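Local coordinates for protein Lys-gingipain W83 (Porphyromonas gingivalis, PDB 6I9A) that cleaves proteins after lysine residues as a secreted cysteine endopeptidase of family C25, hydrolysing proteins such as haemoglobin, collagen and immunoglobulins, at residues K173-Y179 with Q302-T308; W163-G168 with W285-Y289; V208-T214 with F242-C248. Numbering follows the deposited sequence.

Contact 1 (K173-Y179 with Q302-T308); sequences KYGMQYY and QPTFEGT. With NA (sodium ion), chain F.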
# COMPACT_ATOMS: atom_id res chain seq x y z
N LYS A 173 -10.32 2.18 -19.73
CA LYS A 173 -11.42 1.34 -20.21
C LYS A 173 -11.24 -0.10 -19.76
O LYS A 173 -12.23 -0.78 -19.47
CB LYS A 173 -11.58 1.44 -21.72
CG LYS A 173 -12.10 2.81 -22.17
CD LYS A 173 -12.13 2.91 -23.72
CE LYS A 173 -12.85 4.18 -24.15
NZ LYS A 173 -12.92 4.26 -25.63
N TYR A 174 -10.01 -0.63 -19.74
CA TYR A 174 -9.77 -2.00 -19.27
C TYR A 174 -10.16 -2.10 -17.79
O TYR A 174 -10.89 -3.00 -17.39
CB TYR A 174 -8.26 -2.32 -19.46
CG TYR A 174 -7.88 -3.71 -18.99
CD1 TYR A 174 -7.81 -4.78 -19.89
CD2 TYR A 174 -7.57 -3.95 -17.65
CE1 TYR A 174 -7.41 -6.04 -19.47
CE2 TYR A 174 -7.18 -5.22 -17.22
CZ TYR A 174 -7.11 -6.25 -18.13
OH TYR A 174 -6.72 -7.51 -17.77
N GLY A 175 -9.70 -1.14 -16.98
CA GLY A 175 -10.08 -1.11 -15.57
C GLY A 175 -11.60 -1.12 -15.35
O GLY A 175 -12.12 -1.86 -14.50
N MET A 176 -12.29 -0.29 -16.09
CA MET A 176 -13.75 -0.22 -15.98
C MET A 176 -14.46 -1.46 -16.50
O MET A 176 -15.45 -1.90 -15.91
CB MET A 176 -14.30 1.03 -16.71
CG MET A 176 -13.82 2.32 -16.09
SD MET A 176 -14.58 3.78 -16.76
CE MET A 176 -14.10 3.70 -18.39
N GLN A 177 -13.98 -2.04 -17.59
CA GLN A 177 -14.63 -3.21 -18.15
C GLN A 177 -14.60 -4.32 -17.15
O GLN A 177 -15.60 -5.02 -16.96
CB GLN A 177 -13.91 -3.66 -19.44
CG GLN A 177 -14.46 -4.98 -19.94
CD GLN A 177 -13.99 -5.36 -21.29
OE1 GLN A 177 -13.30 -4.59 -21.98
NE2 GLN A 177 -14.41 -6.53 -21.72
N TYR A 178 -13.41 -4.60 -16.56
CA TYR A 178 -13.28 -5.79 -15.77
C TYR A 178 -13.54 -5.61 -14.28
O TYR A 178 -13.92 -6.62 -13.66
CB TYR A 178 -11.87 -6.38 -15.99
CG TYR A 178 -11.76 -6.92 -17.40
CD1 TYR A 178 -12.51 -8.04 -17.80
CD2 TYR A 178 -10.99 -6.27 -18.38
CE1 TYR A 178 -12.48 -8.48 -19.11
CE2 TYR A 178 -10.91 -6.76 -19.68
CZ TYR A 178 -11.67 -7.86 -20.04
OH TYR A 178 -11.54 -8.36 -21.31
N TYR A 179 -13.30 -4.42 -13.71
CA TYR A 179 -13.29 -4.33 -12.24
C TYR A 179 -14.06 -3.13 -11.68
O TYR A 179 -14.85 -3.32 -10.77
CB TYR A 179 -11.83 -4.26 -11.76
CG TYR A 179 -11.02 -5.42 -12.30
CD1 TYR A 179 -11.35 -6.74 -11.98
CD2 TYR A 179 -9.93 -5.21 -13.16
CE1 TYR A 179 -10.61 -7.81 -12.48
CE2 TYR A 179 -9.19 -6.28 -13.65
CZ TYR A 179 -9.56 -7.58 -13.33
OH TYR A 179 -8.87 -8.66 -13.83
N GLN A 302 -7.73 -2.09 -28.02
CA GLN A 302 -8.23 -2.31 -26.70
C GLN A 302 -7.75 -3.66 -26.11
O GLN A 302 -7.97 -4.70 -26.76
CB GLN A 302 -9.77 -2.21 -26.67
CG GLN A 302 -10.34 -2.29 -25.24
CD GLN A 302 -9.88 -1.16 -24.36
OE1 GLN A 302 -9.62 -0.05 -24.86
NE2 GLN A 302 -9.72 -1.38 -23.05
N PRO A 303 -7.08 -3.69 -24.93
CA PRO A 303 -6.68 -5.00 -24.39
C PRO A 303 -7.83 -5.73 -23.75
O PRO A 303 -8.78 -5.10 -23.24
CB PRO A 303 -5.67 -4.61 -23.31
CG PRO A 303 -6.08 -3.20 -22.90
CD PRO A 303 -6.58 -2.55 -24.13
N THR A 304 -7.76 -7.07 -23.76
CA THR A 304 -8.71 -7.89 -23.02
C THR A 304 -7.97 -8.71 -21.99
O THR A 304 -6.74 -8.86 -22.01
CB THR A 304 -9.49 -8.80 -23.92
OG1 THR A 304 -8.59 -9.72 -24.53
CG2 THR A 304 -10.31 -8.00 -24.96
N PHE A 305 -8.75 -9.28 -21.06
CA PHE A 305 -8.19 -10.08 -20.00
C PHE A 305 -7.45 -11.32 -20.55
O PHE A 305 -6.35 -11.66 -20.08
CB PHE A 305 -9.33 -10.47 -19.03
CG PHE A 305 -8.82 -11.29 -17.87
CD1 PHE A 305 -8.27 -10.67 -16.77
CD2 PHE A 305 -8.83 -12.69 -17.92
CE1 PHE A 305 -7.78 -11.43 -15.69
CE2 PHE A 305 -8.35 -13.45 -16.85
CZ PHE A 305 -7.81 -12.82 -15.75
N GLU A 306 -8.03 -11.95 -21.59
CA GLU A 306 -7.44 -13.16 -22.19
C GLU A 306 -6.21 -12.90 -22.98
O GLU A 306 -5.42 -13.81 -23.19
CB GLU A 306 -8.44 -13.85 -23.15
CG GLU A 306 -9.60 -14.57 -22.50
CD GLU A 306 -10.50 -13.65 -21.70
OE1 GLU A 306 -10.82 -12.53 -22.16
OE2 GLU A 306 -10.81 -14.05 -20.56
N GLY A 307 -6.04 -11.68 -23.46
CA GLY A 307 -4.90 -11.39 -24.31
C GLY A 307 -3.76 -10.66 -23.62
O GLY A 307 -2.83 -10.27 -24.32
N THR A 308 -3.84 -10.48 -22.28
CA THR A 308 -2.78 -9.79 -21.54
C THR A 308 -2.40 -10.64 -20.35
O THR A 308 -3.19 -11.47 -19.87
CB THR A 308 -3.21 -8.37 -21.10
OG1 THR A 308 -4.38 -8.47 -20.30
CG2 THR A 308 -3.45 -7.42 -22.27
NA NA F . -4.31 -8.23 -17.91
O HOH W 1 -10.67 -3.78 -21.88
O HOH W 2 -4.98 -10.58 -17.83
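A sodium ion ties the end of a helix to a loop here: Tyr174 OH lies 2.5 Å from NA, Thr308 OG1 2.4 Å and water 2 also 2.4 Å. That water donates to Phe305 O at 2.8 Å. Val293, Ser309 and Asp314 complete the site. Thr308 OG1 also donates to Thr304 O (2.9 Å), the residue before the type I turn from Phe305 to Thr308. One direct hydrogen bond joins the segments, from Phe305 N to Tyr178 OH (2.9 Å, 163°), and Phe305 CB sits over the same ring in a CH-pi contact, 3.9 Å from its centroid. Water 1 bridges further along, giving to Gln177 OE1 (2.8 Å) and Pro303 O (2.7 Å) and accepting from Gln302 NE2 (2.8 Å), which also bonds Pro170. Tyr174 CD1 packs on Pro303 CG at 3.8 Å. The contact thus fastens the C-terminal turns of helix 163-178 to the loop after helix 285-293, where Pro303 leans on Tyr289 and Val293; Tyr179 OH bonds Asp314 of helix 312-317.

Contact 2 (W163-G168 with W285-Y289); sequences WNSQVG and WGEDY. With H8E (benzyl-N-[(2S)-1-[[(3S)-7-amino-1-(benzylamino)-1,2-dioxoheptan-3-yl]amino]-5-(2-methyl-2-phenylhydrazinyl)-1,5-dioxopentan-2-yl]carbamate), chain I.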
# COMPACT_ATOMS: atom_id res chain seq x y z
N TRP A 163 -0.88 10.13 -27.07
CA TRP A 163 -0.97 8.97 -26.19
C TRP A 163 -2.29 8.85 -25.46
O TRP A 163 -2.60 7.75 -24.98
CB TRP A 163 0.16 9.01 -25.15
CG TRP A 163 1.54 8.74 -25.70
CD1 TRP A 163 2.52 9.66 -25.95
CD2 TRP A 163 2.09 7.46 -25.99
NE1 TRP A 163 3.63 9.03 -26.43
CE2 TRP A 163 3.40 7.67 -26.48
CE3 TRP A 163 1.57 6.15 -25.96
CZ2 TRP A 163 4.23 6.62 -26.88
CZ3 TRP A 163 2.42 5.09 -26.31
CH2 TRP A 163 3.71 5.34 -26.83
N ASN A 164 -3.10 9.92 -25.35
CA ASN A 164 -4.37 9.74 -24.65
C ASN A 164 -5.21 8.67 -25.35
O ASN A 164 -5.78 7.80 -24.70
CB ASN A 164 -5.09 11.11 -24.59
CG ASN A 164 -6.55 10.95 -24.23
OD1 ASN A 164 -7.39 10.66 -25.08
ND2 ASN A 164 -6.85 11.02 -22.93
N SER A 165 -5.29 8.71 -26.70
CA SER A 165 -6.13 7.70 -27.35
C SER A 165 -5.44 6.36 -27.46
O SER A 165 -6.11 5.30 -27.47
CB SER A 165 -6.52 8.19 -28.77
OG SER A 165 -5.38 8.37 -29.61
N GLN A 166 -4.11 6.35 -27.59
CA GLN A 166 -3.38 5.10 -27.83
C GLN A 166 -3.19 4.28 -26.59
O GLN A 166 -3.14 3.04 -26.70
CB GLN A 166 -2.03 5.39 -28.47
CG GLN A 166 -2.21 5.96 -29.90
CD GLN A 166 -2.69 4.86 -30.81
OE1 GLN A 166 -2.03 3.85 -30.96
NE2 GLN A 166 -3.87 4.99 -31.33
N VAL A 167 -3.04 4.93 -25.43
CA VAL A 167 -2.77 4.19 -24.19
C VAL A 167 -3.65 4.64 -23.03
O VAL A 167 -4.12 3.80 -22.29
CB VAL A 167 -1.28 4.37 -23.82
CG1 VAL A 167 -1.00 4.01 -22.35
CG2 VAL A 167 -0.40 3.51 -24.73
N GLY A 168 -3.84 5.95 -22.83
CA GLY A 168 -4.58 6.39 -21.64
C GLY A 168 -5.99 5.85 -21.61
O GLY A 168 -6.45 5.24 -20.60
N TRP A 285 5.20 5.90 -21.13
CA TRP A 285 3.89 5.46 -21.60
C TRP A 285 3.80 3.96 -21.77
O TRP A 285 2.77 3.37 -21.43
CB TRP A 285 3.57 6.17 -22.92
CG TRP A 285 3.11 7.59 -22.74
CD1 TRP A 285 3.86 8.72 -22.90
CD2 TRP A 285 1.81 8.04 -22.29
NE1 TRP A 285 3.10 9.85 -22.62
CE2 TRP A 285 1.85 9.45 -22.24
CE3 TRP A 285 0.62 7.38 -21.94
CZ2 TRP A 285 0.76 10.22 -21.87
CZ3 TRP A 285 -0.49 8.15 -21.59
CH2 TRP A 285 -0.40 9.55 -21.54
N GLY A 286 4.82 3.31 -22.36
CA GLY A 286 4.71 1.87 -22.60
C GLY A 286 4.69 1.05 -21.33
O GLY A 286 3.75 0.31 -21.05
N GLU A 287 5.73 1.22 -20.49
CA GLU A 287 5.77 0.46 -19.23
C GLU A 287 4.57 0.79 -18.35
O GLU A 287 4.07 -0.12 -17.72
CB GLU A 287 7.06 0.68 -18.46
CG GLU A 287 8.23 -0.22 -18.84
CD GLU A 287 9.02 0.16 -20.07
OE1 GLU A 287 8.56 1.02 -20.86
OE2 GLU A 287 10.13 -0.42 -20.23
N ASP A 288 4.11 2.06 -18.31
CA ASP A 288 2.93 2.33 -17.46
C ASP A 288 1.69 1.62 -17.99
O ASP A 288 0.79 1.25 -17.23
CB ASP A 288 2.64 3.82 -17.35
CG ASP A 288 3.38 4.59 -16.27
OD1 ASP A 288 4.21 3.96 -15.54
OD2 ASP A 288 3.08 5.78 -16.12
N TYR A 289 1.59 1.46 -19.34
CA TYR A 289 0.45 0.72 -19.92
C TYR A 289 0.44 -0.72 -19.36
O TYR A 289 -0.56 -1.20 -18.88
CB TYR A 289 0.56 0.80 -21.44
CG TYR A 289 -0.54 0.22 -22.28
CD1 TYR A 289 -1.89 0.30 -21.89
CD2 TYR A 289 -0.28 -0.24 -23.56
CE1 TYR A 289 -2.90 -0.12 -22.76
CE2 TYR A 289 -1.28 -0.59 -24.44
CZ TYR A 289 -2.59 -0.53 -24.03
OH TYR A 289 -3.63 -0.89 -24.90
CAQ H8E I . 5.48 18.11 -16.63
CAK H8E I . 4.59 19.19 -16.44
CAH H8E I . 3.60 19.45 -17.39
CAL H8E I . 3.48 18.68 -18.54
CAR H8E I . 4.38 17.64 -18.71
CBO H8E I . 5.35 17.31 -17.77
CBA H8E I . 6.24 16.25 -18.07
NBE H8E I . 5.74 14.93 -17.65
CBL H8E I . 6.02 13.79 -18.32
OAE H8E I . 6.64 13.80 -19.40
CBN H8E I . 5.54 12.49 -17.68
OAG H8E I . 4.61 12.66 -16.83
CBS H8E I . 5.29 11.38 -18.75
CBB H8E I . 4.36 10.26 -18.25
CAY H8E I . 4.02 9.24 -19.33
CAX H8E I . 3.31 7.98 -18.83
CAW H8E I . 1.87 8.25 -18.42
NAB H8E I . 1.24 6.97 -17.98
NBG H8E I . 6.53 10.79 -19.28
C H8E I . 6.92 10.80 -20.55
O H8E I . 6.33 11.33 -21.48
CA H8E I . 8.31 10.21 -20.74
N H8E I . 8.54 9.73 -22.10
CBK H8E I . 7.89 8.65 -22.60
OAD H8E I . 6.99 8.11 -21.95
OBI H8E I . 8.28 8.27 -23.76
CBD H8E I . 7.58 7.16 -24.43
CBP H8E I . 8.00 7.04 -25.83
CAS H8E I . 8.95 6.10 -26.23
CAM H8E I . 9.36 5.95 -27.59
CAI H8E I . 8.79 6.85 -28.51
CAN H8E I . 7.90 7.83 -28.09
CAT H8E I . 7.49 7.93 -26.77
CB H8E I . 9.36 11.29 -20.41
CG H8E I . 9.25 12.55 -21.30
CD H8E I . 10.02 13.70 -20.72
OE1 H8E I . 11.23 13.80 -20.92
NE2 H8E I . 9.26 14.50 -19.95
NBT H8E I . 9.81 15.54 -19.18
CAA H8E I . 9.58 15.34 -17.72
CBQ H8E I . 9.75 16.83 -19.79
CAU H8E I . 9.71 18.01 -19.03
CAO H8E I . 9.71 19.25 -19.66
CAJ H8E I . 9.74 19.33 -21.05
CAP H8E I . 9.73 18.17 -21.81
CAV H8E I . 9.76 16.92 -21.19
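Two helices of the C25 peptidase domain meet beside its active site through a face-to-face tryptophan stack. Their short axes approach to 10.4 Å at an angle of 35°. In the aromatic layer, the five-membered rings of Trp163 and Trp285 lie face to face, centroids 3.6 Å apart and planes at 3°; CAY of the inhibitor H8E lies over the Trp285 face opposite Trp163. The CH-pi contacts are reciprocal: Trp163 CB stands 3.3 Å from the centroid of the Trp285 six-membered ring, and Trp285 CB 3.6 Å from that of Trp163. Aliphatic packing follows one turn on, where Val167 CG1 reaches Trp285 CE3 (3.8 Å) and Tyr289 CB (3.7 Å), and Val167 CG2 sits over the Tyr289 ring. That residue's hydroxyl bonds Val298 in the following loop.

Polar contacts go to H8E rather than between the helices. Trp285 N donates to H8E OAD (3.0 Å, 154°). The side chain of Trp285 is about 4 Å from that of His216, the probable proton donor. At the bottom of the lysine-specific pocket, the amino group of the inhibitor's lysine-like chain is held by an acid: H8E NAB donates to Asp288 OD2 at 2.9 Å.

Contact 3 (V208-T214 with F242-C248); sequences VSFANYT and FLAIGNC. With H8E (benzyl-N-[(2S)-1-[[(3S)-7-amino-1-(benzylamino)-1,2-dioxoheptan-3-yl]amino]-5-(2-methyl-2-phenylhydrazinyl)-1,5-dioxopentan-2-yl]carbamate), chain I.
Asn212 ND2 donates twice, to Asn247 OD1 (2.9 Å, 168°) and to Ile245 O (3.0 Å, 158°), with chi1 t for Asn212 and m for Asn247. Water 3 donates to Asn212 OD1 and Asn247 OD1, both at 2.8 Å, and Tyr313 bonds Asn212 OD1. The backbone bonds alternate: Leu243 N to Ser209 O (3.0 Å), Ala211 N to Leu243 O (3.0 Å), Ile245 N to Ala211 O (2.9 Å), Tyr213 N to Ile245 O (3.1 Å) and Asn247 N to Tyr213 O (2.9 Å). Strands 210-214 and 242-247 run parallel, axes 4.7 Å apart at 7°, pairing Phe210 with Leu243 through Thr214 with Asn247. Residues 210-214 are extended, phi/psi from -154/137 (Phe210) to -130/115 (Thr214). Both strands are central in the six-stranded mixed sheet of the clan CD catalytic domain, whose C-terminal strand ends carry the active site: H8E NAB donates to Thr214 OG1 and Asn247 O, each at 2.9 Å. On the face of Asn212, Phe210 (chi1 178°) meets Leu243 CD2 through CD1 (3.9 Å) and Ile245 CD1 through CE1 (3.6 Å). On the other face, Cys248 SG lies at the edge of the Tyr213 ring, 5.2 Å from its centroid.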
# COMPACT_ATOMS: atom_id res chain seq x y z
N VAL A 208 -14.30 9.40 -2.84
CA VAL A 208 -13.92 8.23 -3.63
C VAL A 208 -12.96 7.41 -2.78
O VAL A 208 -12.22 7.96 -1.94
CB VAL A 208 -13.26 8.58 -4.98
CG1 VAL A 208 -14.27 9.21 -5.94
CG2 VAL A 208 -12.02 9.45 -4.80
N SER A 209 -12.95 6.10 -3.02
CA SER A 209 -12.02 5.18 -2.33
C SER A 209 -10.66 5.16 -3.03
O SER A 209 -9.65 4.74 -2.43
CB SER A 209 -12.58 3.74 -2.32
OG SER A 209 -12.83 3.30 -3.65
N PHE A 210 -10.64 5.51 -4.32
CA PHE A 210 -9.50 5.25 -5.19
C PHE A 210 -9.53 6.28 -6.28
O PHE A 210 -10.60 6.56 -6.85
CB PHE A 210 -9.68 3.84 -5.79
CG PHE A 210 -8.59 3.44 -6.76
CD1 PHE A 210 -7.29 3.20 -6.31
CD2 PHE A 210 -8.86 3.28 -8.12
CE1 PHE A 210 -6.30 2.78 -7.21
CE2 PHE A 210 -7.86 2.86 -9.01
CZ PHE A 210 -6.60 2.61 -8.54
N ALA A 211 -8.36 6.82 -6.61
CA ALA A 211 -8.20 7.78 -7.71
C ALA A 211 -6.97 7.38 -8.48
O ALA A 211 -5.90 7.22 -7.88
CB ALA A 211 -8.06 9.18 -7.17
N ASN A 212 -7.12 7.22 -9.82
CA ASN A 212 -5.96 6.85 -10.66
C ASN A 212 -5.93 7.78 -11.86
O ASN A 212 -6.93 7.91 -12.59
CB ASN A 212 -6.10 5.40 -11.11
CG ASN A 212 -4.97 4.78 -11.91
OD1 ASN A 212 -5.20 3.74 -12.53
ND2 ASN A 212 -3.76 5.34 -11.87
N TYR A 213 -4.79 8.46 -12.03
CA TYR A 213 -4.52 9.38 -13.12
C TYR A 213 -3.38 8.79 -13.94
O TYR A 213 -2.33 8.43 -13.39
CB TYR A 213 -4.11 10.74 -12.50
CG TYR A 213 -3.55 11.74 -13.49
CD1 TYR A 213 -2.19 11.77 -13.77
CD2 TYR A 213 -4.36 12.71 -14.06
CE1 TYR A 213 -1.64 12.74 -14.60
CE2 TYR A 213 -3.82 13.69 -14.90
CZ TYR A 213 -2.45 13.70 -15.16
OH TYR A 213 -1.93 14.66 -16.02
N THR A 214 -3.54 8.73 -15.26
CA THR A 214 -2.47 8.33 -16.18
C THR A 214 -2.36 9.39 -17.28
O THR A 214 -3.32 9.60 -18.05
CB THR A 214 -2.69 6.93 -16.73
OG1 THR A 214 -1.61 6.71 -17.68
CG2 THR A 214 -4.02 6.68 -17.44
N PHE A 242 -8.66 8.15 0.53
CA PHE A 242 -8.47 7.27 -0.63
C PHE A 242 -7.02 6.78 -0.79
O PHE A 242 -6.07 7.36 -0.23
CB PHE A 242 -8.95 8.00 -1.93
CG PHE A 242 -8.43 9.42 -2.11
CD1 PHE A 242 -7.14 9.67 -2.58
CD2 PHE A 242 -9.28 10.50 -1.89
CE1 PHE A 242 -6.69 10.98 -2.72
CE2 PHE A 242 -8.84 11.80 -2.05
CZ PHE A 242 -7.57 12.04 -2.49
N LEU A 243 -6.89 5.77 -1.65
CA LEU A 243 -5.60 5.43 -2.26
C LEU A 243 -5.55 6.18 -3.59
O LEU A 243 -6.54 6.15 -4.35
CB LEU A 243 -5.59 3.92 -2.54
CG LEU A 243 -4.45 3.44 -3.47
CD1 LEU A 243 -3.05 3.71 -2.89
CD2 LEU A 243 -4.58 1.96 -3.74
N ALA A 244 -4.45 6.88 -3.87
CA ALA A 244 -4.28 7.52 -5.18
C ALA A 244 -3.06 6.93 -5.85
O ALA A 244 -2.04 6.64 -5.18
CB ALA A 244 -4.15 9.02 -5.03
N ILE A 245 -3.16 6.78 -7.17
CA ILE A 245 -2.04 6.25 -8.00
C ILE A 245 -1.84 7.22 -9.16
O ILE A 245 -2.77 7.46 -9.96
CB ILE A 245 -2.34 4.84 -8.52
CG1 ILE A 245 -2.58 3.90 -7.32
CG2 ILE A 245 -1.17 4.35 -9.41
CD1 ILE A 245 -2.78 2.43 -7.72
N GLY A 246 -0.64 7.78 -9.24
CA GLY A 246 -0.25 8.65 -10.35
C GLY A 246 0.69 7.89 -11.27
O GLY A 246 1.85 7.65 -10.93
N ASN A 247 0.13 7.37 -12.38
CA ASN A 247 0.95 6.74 -13.42
C ASN A 247 1.40 7.85 -14.37
O ASN A 247 0.73 8.18 -15.37
CB ASN A 247 0.18 5.65 -14.14
CG ASN A 247 -0.16 4.48 -13.24
OD1 ASN A 247 -1.33 4.16 -12.99
ND2 ASN A 247 0.88 3.81 -12.72
N CYS A 248 2.49 8.51 -13.96
CA CYS A 248 2.94 9.79 -14.55
C CYS A 248 4.32 10.09 -14.03
O CYS A 248 4.79 9.48 -13.06
CB CYS A 248 1.97 10.93 -14.26
SG CYS A 248 1.68 11.24 -12.50
CAQ H8E I . 5.48 18.11 -16.63
CAK H8E I . 4.59 19.19 -16.44
CAH H8E I . 3.60 19.45 -17.39
CAL H8E I . 3.48 18.68 -18.54
CAR H8E I . 4.38 17.64 -18.71
CBO H8E I . 5.35 17.31 -17.77
CBA H8E I . 6.24 16.25 -18.07
NBE H8E I . 5.74 14.93 -17.65
CBL H8E I . 6.02 13.79 -18.32
OAE H8E I . 6.64 13.80 -19.40
CBN H8E I . 5.54 12.49 -17.68
OAG H8E I . 4.61 12.66 -16.83
CBS H8E I . 5.29 11.38 -18.75
CBB H8E I . 4.36 10.26 -18.25
CAY H8E I . 4.02 9.24 -19.33
CAX H8E I . 3.31 7.98 -18.83
CAW H8E I . 1.87 8.25 -18.42
NAB H8E I . 1.24 6.97 -17.98
NBG H8E I . 6.53 10.79 -19.28
C H8E I . 6.92 10.80 -20.55
O H8E I . 6.33 11.33 -21.48
CA H8E I . 8.31 10.21 -20.74
N H8E I . 8.54 9.73 -22.10
CBK H8E I . 7.89 8.65 -22.60
OAD H8E I . 6.99 8.11 -21.95
OBI H8E I . 8.28 8.27 -23.76
CBD H8E I . 7.58 7.16 -24.43
CBP H8E I . 8.00 7.04 -25.83
CAS H8E I . 8.95 6.10 -26.23
CAM H8E I . 9.36 5.95 -27.59
CAI H8E I . 8.79 6.85 -28.51
CAN H8E I . 7.90 7.83 -28.09
CAT H8E I . 7.49 7.93 -26.77
CB H8E I . 9.36 11.29 -20.41
CG H8E I . 9.25 12.55 -21.30
CD H8E I . 10.02 13.70 -20.72
OE1 H8E I . 11.23 13.80 -20.92
NE2 H8E I . 9.26 14.50 -19.95
NBT H8E I . 9.81 15.54 -19.18
CAA H8E I . 9.58 15.34 -17.72
CBQ H8E I . 9.75 16.83 -19.79
CAU H8E I . 9.71 18.01 -19.03
CAO H8E I . 9.71 19.25 -19.66
CAJ H8E I . 9.74 19.33 -21.05
CAP H8E I . 9.73 18.17 -21.81
CAV H8E I . 9.76 16.92 -21.19
O HOH W 3 -3.04 1.97 -12.38

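From the N terminus, the chain passes through the four-stranded parallel sheet before helix 163-178 supplies the first segments of contacts 2 and 1 in turn. Strands 210-214 and 242-247 follow, and contact 3 closes the shortest loop, 27 residues between its segments, lying wholly within both longer loops. Contact 2 then closes at helix 285-293 and contact 1 at 302-308, so these two cross, with 116 and 122 intervening residues. They touch where Tyr289 OH meets Pro303 CD at 3.5 Å. Contact 2 reaches contact 3 through Asp288 OD2, 3.2 Å from Asn247 C, and both touch H8E. Helix 163-178, helix 285-293 and its following loop are thereby joined beside the central sheet.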